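Local coordinates for cruciferin (Brassica napus, PDB 3KGL), which probably serves as a seed storage protein, an 11S globulin that acts as a nutrient reservoir, at residues S62-S67 and L321-L326. Numbering follows the deposited sequence.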
ATOM      1  N   SER A  62       5.530   3.483 -15.076  1.00 36.67           N
ATOM      2  CA  SER A  62       4.634   2.642 -14.283  1.00 38.21           C
ATOM      3  C   SER A  62       4.535   3.137 -12.834  1.00 52.46           C
ATOM      4  O   SER A  62       3.836   2.551 -12.005  1.00 25.76           O
ATOM      5  CB  SER A  62       5.107   1.186 -14.324  1.00 25.61           C
ATOM      6  OG  SER A  62       6.419   1.049 -13.785  1.00 61.51           O
ATOM      7  N   THR A  63       5.243   4.222 -12.542  1.00 43.87           N
ATOM      8  CA  THR A  63       5.268   4.791 -11.207  1.00 27.90           C
ATOM      9  C   THR A  63       5.083   6.290 -11.291  1.00 20.55           C
ATOM     10  O   THR A  63       5.217   6.883 -12.358  1.00 57.59           O
ATOM     11  CB  THR A  63       6.624   4.587 -10.561  1.00 38.92           C
ATOM     12  OG1 THR A  63       7.589   5.390 -11.255  1.00 24.69           O
ATOM     13  CG2 THR A  63       7.025   3.128 -10.619  1.00 16.65           C
ATOM     14  N   ALA A  64       4.791   6.904 -10.154  1.00 37.40           N
ATOM     15  CA  ALA A  64       4.739   8.353 -10.080  1.00 17.96           C
ATOM     16  C   ALA A  64       6.088   8.967 -10.479  1.00 28.51           C
ATOM     17  O   ALA A  64       7.137   8.352 -10.343  1.00 18.95           O
ATOM     18  CB  ALA A  64       4.361   8.775  -8.688  1.00 49.50           C
ATOM     19  N   LYS A  65       6.047  10.188 -10.978  1.00 44.39           N
ATOM     20  CA  LYS A  65       7.236  10.849 -11.466  1.00 23.44           C
ATOM     21  C   LYS A  65       7.141  12.279 -10.999  1.00 28.09           C
ATOM     22  O   LYS A  65       6.117  12.935 -11.177  1.00 35.53           O
ATOM     23  CB  LYS A  65       7.261  10.807 -12.999  1.00 56.70           C
ATOM     24  CG  LYS A  65       8.648  10.882 -13.622  1.00 31.98           C
ATOM     25  CD  LYS A  65       8.616  10.719 -15.149  1.00 42.40           C
ATOM     26  CE  LYS A  65       8.655  12.064 -15.875  1.00 84.16           C
ATOM     27  NZ  LYS A  65       9.596  12.083 -17.057  1.00 32.85           N
ATOM     28  N   LEU A  66       8.196  12.762 -10.370  1.00 23.02           N
ATOM     29  CA  LEU A  66       8.258  14.162  -9.989  1.00 34.80           C
ATOM     30  C   LEU A  66       9.555  14.706 -10.567  1.00 36.58           C
ATOM     31  O   LEU A  66      10.640  14.260 -10.203  1.00 47.21           O
ATOM     32  CB  LEU A  66       8.218  14.312  -8.468  1.00 15.65           C
ATOM     33  CG  LEU A  66       7.352  15.429  -7.880  1.00 45.33           C
ATOM     34  CD1 LEU A  66       7.640  15.615  -6.394  1.00 46.46           C
ATOM     35  CD2 LEU A  66       7.556  16.732  -8.625  1.00 31.72           C
ATOM     36  N   SER A  67       9.441  15.642 -11.500  1.00 46.90           N
ATOM     37  CA  SER A  67      10.608  16.125 -12.228  1.00 57.84           C
ATOM     38  C   SER A  67      10.973  17.524 -11.757  1.00 45.24           C
ATOM     39  O   SER A  67      10.104  18.272 -11.313  1.00 36.88           O
ATOM     40  CB  SER A  67      10.343  16.133 -13.745  1.00 78.33           C
ATOM     41  OG  SER A  67       9.945  14.860 -14.251  1.00 38.12           O
ATOM     42  N   LEU A 321      -0.243  11.141  -6.138  1.00 36.29           N
ATOM     43  CA  LEU A 321       1.151  10.733  -6.378  1.00 32.50           C
ATOM     44  C   LEU A 321       1.911  10.256  -5.138  1.00 57.80           C
ATOM     45  O   LEU A 321       2.870   9.490  -5.261  1.00 55.45           O
ATOM     46  CB  LEU A 321       1.948  11.861  -7.033  1.00 28.75           C
ATOM     47  CG  LEU A 321       2.088  11.767  -8.553  1.00 34.61           C
ATOM     48  CD1 LEU A 321       0.759  11.477  -9.213  1.00 77.57           C
ATOM     49  CD2 LEU A 321       2.676  13.039  -9.105  1.00 43.67           C
ATOM     50  N   ARG A 322       1.486  10.699  -3.957  1.00 27.31           N
ATOM     51  CA  ARG A 322       2.188  10.375  -2.721  1.00 38.16           C
ATOM     52  C   ARG A 322       3.654  10.871  -2.803  1.00 71.48           C
ATOM     53  O   ARG A 322       4.593  10.144  -2.455  1.00 51.09           O
ATOM     54  CB  ARG A 322       2.119   8.866  -2.429  1.00 53.78           C
ATOM     55  CG  ARG A 322       0.765   8.326  -1.942  1.00 21.90           C
ATOM     56  CD  ARG A 322       0.815   6.787  -1.688  1.00 73.27           C
ATOM     57  NE  ARG A 322       1.948   6.344  -0.858  1.00 97.30           N
ATOM     58  CZ  ARG A 322       2.263   5.071  -0.597  1.00 79.33           C
ATOM     59  NH1 ARG A 322       1.538   4.077  -1.098  1.00 29.33           N
ATOM     60  NH2 ARG A 322       3.313   4.787   0.171  1.00 60.26           N
ATOM     61  N   LEU A 323       3.829  12.105  -3.283  1.00 44.03           N
ATOM     62  CA  LEU A 323       5.151  12.731  -3.448  1.00 34.31           C
ATOM     63  C   LEU A 323       5.131  14.229  -3.111  1.00 41.77           C
ATOM     64  O   LEU A 323       4.090  14.882  -3.165  1.00 53.06           O
ATOM     65  CB  LEU A 323       5.726  12.509  -4.856  1.00 20.53           C
ATOM     66  CG  LEU A 323       6.221  11.103  -5.209  1.00 13.50           C
ATOM     67  CD1 LEU A 323       6.704  11.025  -6.630  1.00 26.81           C
ATOM     68  CD2 LEU A 323       7.330  10.711  -4.281  1.00 32.20           C
ATOM     69  N   SER A 324       6.303  14.756  -2.774  1.00 56.70           N
ATOM     70  CA  SER A 324       6.453  16.044  -2.104  1.00 58.84           C
ATOM     71  C   SER A 324       7.826  16.563  -2.520  1.00 50.70           C
ATOM     72  O   SER A 324       8.723  15.767  -2.793  1.00 36.47           O
ATOM     73  CB  SER A 324       6.372  15.834  -0.572  1.00 15.14           C
ATOM     74  OG  SER A 324       6.797  16.957   0.183  1.00 46.92           O
ATOM     75  N   ALA A 325       8.005  17.877  -2.603  1.00 41.20           N
ATOM     76  CA  ALA A 325       9.332  18.399  -2.926  1.00 30.88           C
ATOM     77  C   ALA A 325       9.720  19.581  -2.049  1.00 41.64           C
ATOM     78  O   ALA A 325       8.857  20.237  -1.457  1.00 44.86           O
ATOM     79  CB  ALA A 325       9.441  18.752  -4.411  1.00 24.68           C
ATOM     80  N   LEU A 326      11.030  19.822  -1.968  1.00 43.29           N
ATOM     81  CA  LEU A 326      11.607  20.917  -1.181  1.00 60.60           C
ATOM     82  C   LEU A 326      12.846  21.509  -1.874  1.00 43.17           C
ATOM     83  O   LEU A 326      13.879  20.850  -1.963  1.00 38.01           O
ATOM     84  CB  LEU A 326      11.971  20.432   0.233  1.00 29.11           C
ATOM     85  CG  LEU A 326      12.507  21.457   1.242  1.00 33.47           C
ATOM     86  CD1 LEU A 326      12.563  20.881   2.646  1.00 74.90           C
ATOM     87  CD2 LEU A 326      13.874  21.967   0.844  1.00 49.76           C
TER
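Ala64 sets its methyl group against two leucines of 321-326: CB lies 3.8 Å from Leu321 CG and equally close to CD1 of Leu323. The contact is apolar almost throughout, and every residue that touches across it is buried. From the other segment, Leu323 has its CG anti to the carbonyl carbon (chi1 -72°), and from there its CD1 branch comes within 4.1 Å of Leu66 CB as well as meeting Ala64.

Leu66 returns the contact one step further along. Its CD1 branch packs on Leu323 CB at 4.0 Å and on Ala325 CB at 4.1 Å, and it also rests against the backbone of Ser324, 3.8 Å from that residue's carbonyl O. A single methyl thus touches three consecutive residues. On the Leu321 side, CD2 comes within 4.0 Å of Lys65 O.

The two segments share no hydrogen bond. Within 62-67, Thr63 OG1 donates to Ala64 O at 3.1 Å, approaching from above the carbonyl plane, 38° out of it, while Leu321 O takes a weak hydrogen bond from Gln185 NE2. Lys65 and Ser324 turn away from the interface at CB. Leu66 pairs by backbone hydrogen bonds with Val178, whereas Ser324 pairs with Lys401 and Ala325 with Leu310, so the two segments belong to different sheets. Phe400 of the second sheet also packs on Leu66, and Ala156 of the first on Leu321.

Helix 318-321 ends here; Arg322, with positive phi, turns the chain toward strand 324-331. Leu66 on strand 65-71 meets Ala325 on strand 324-331, while Ala64, Leu321 and Leu323 pack in the segments leading into those strands, where the N-terminal and C-terminal cupin barrels of the 11S globulin bicupin fold meet.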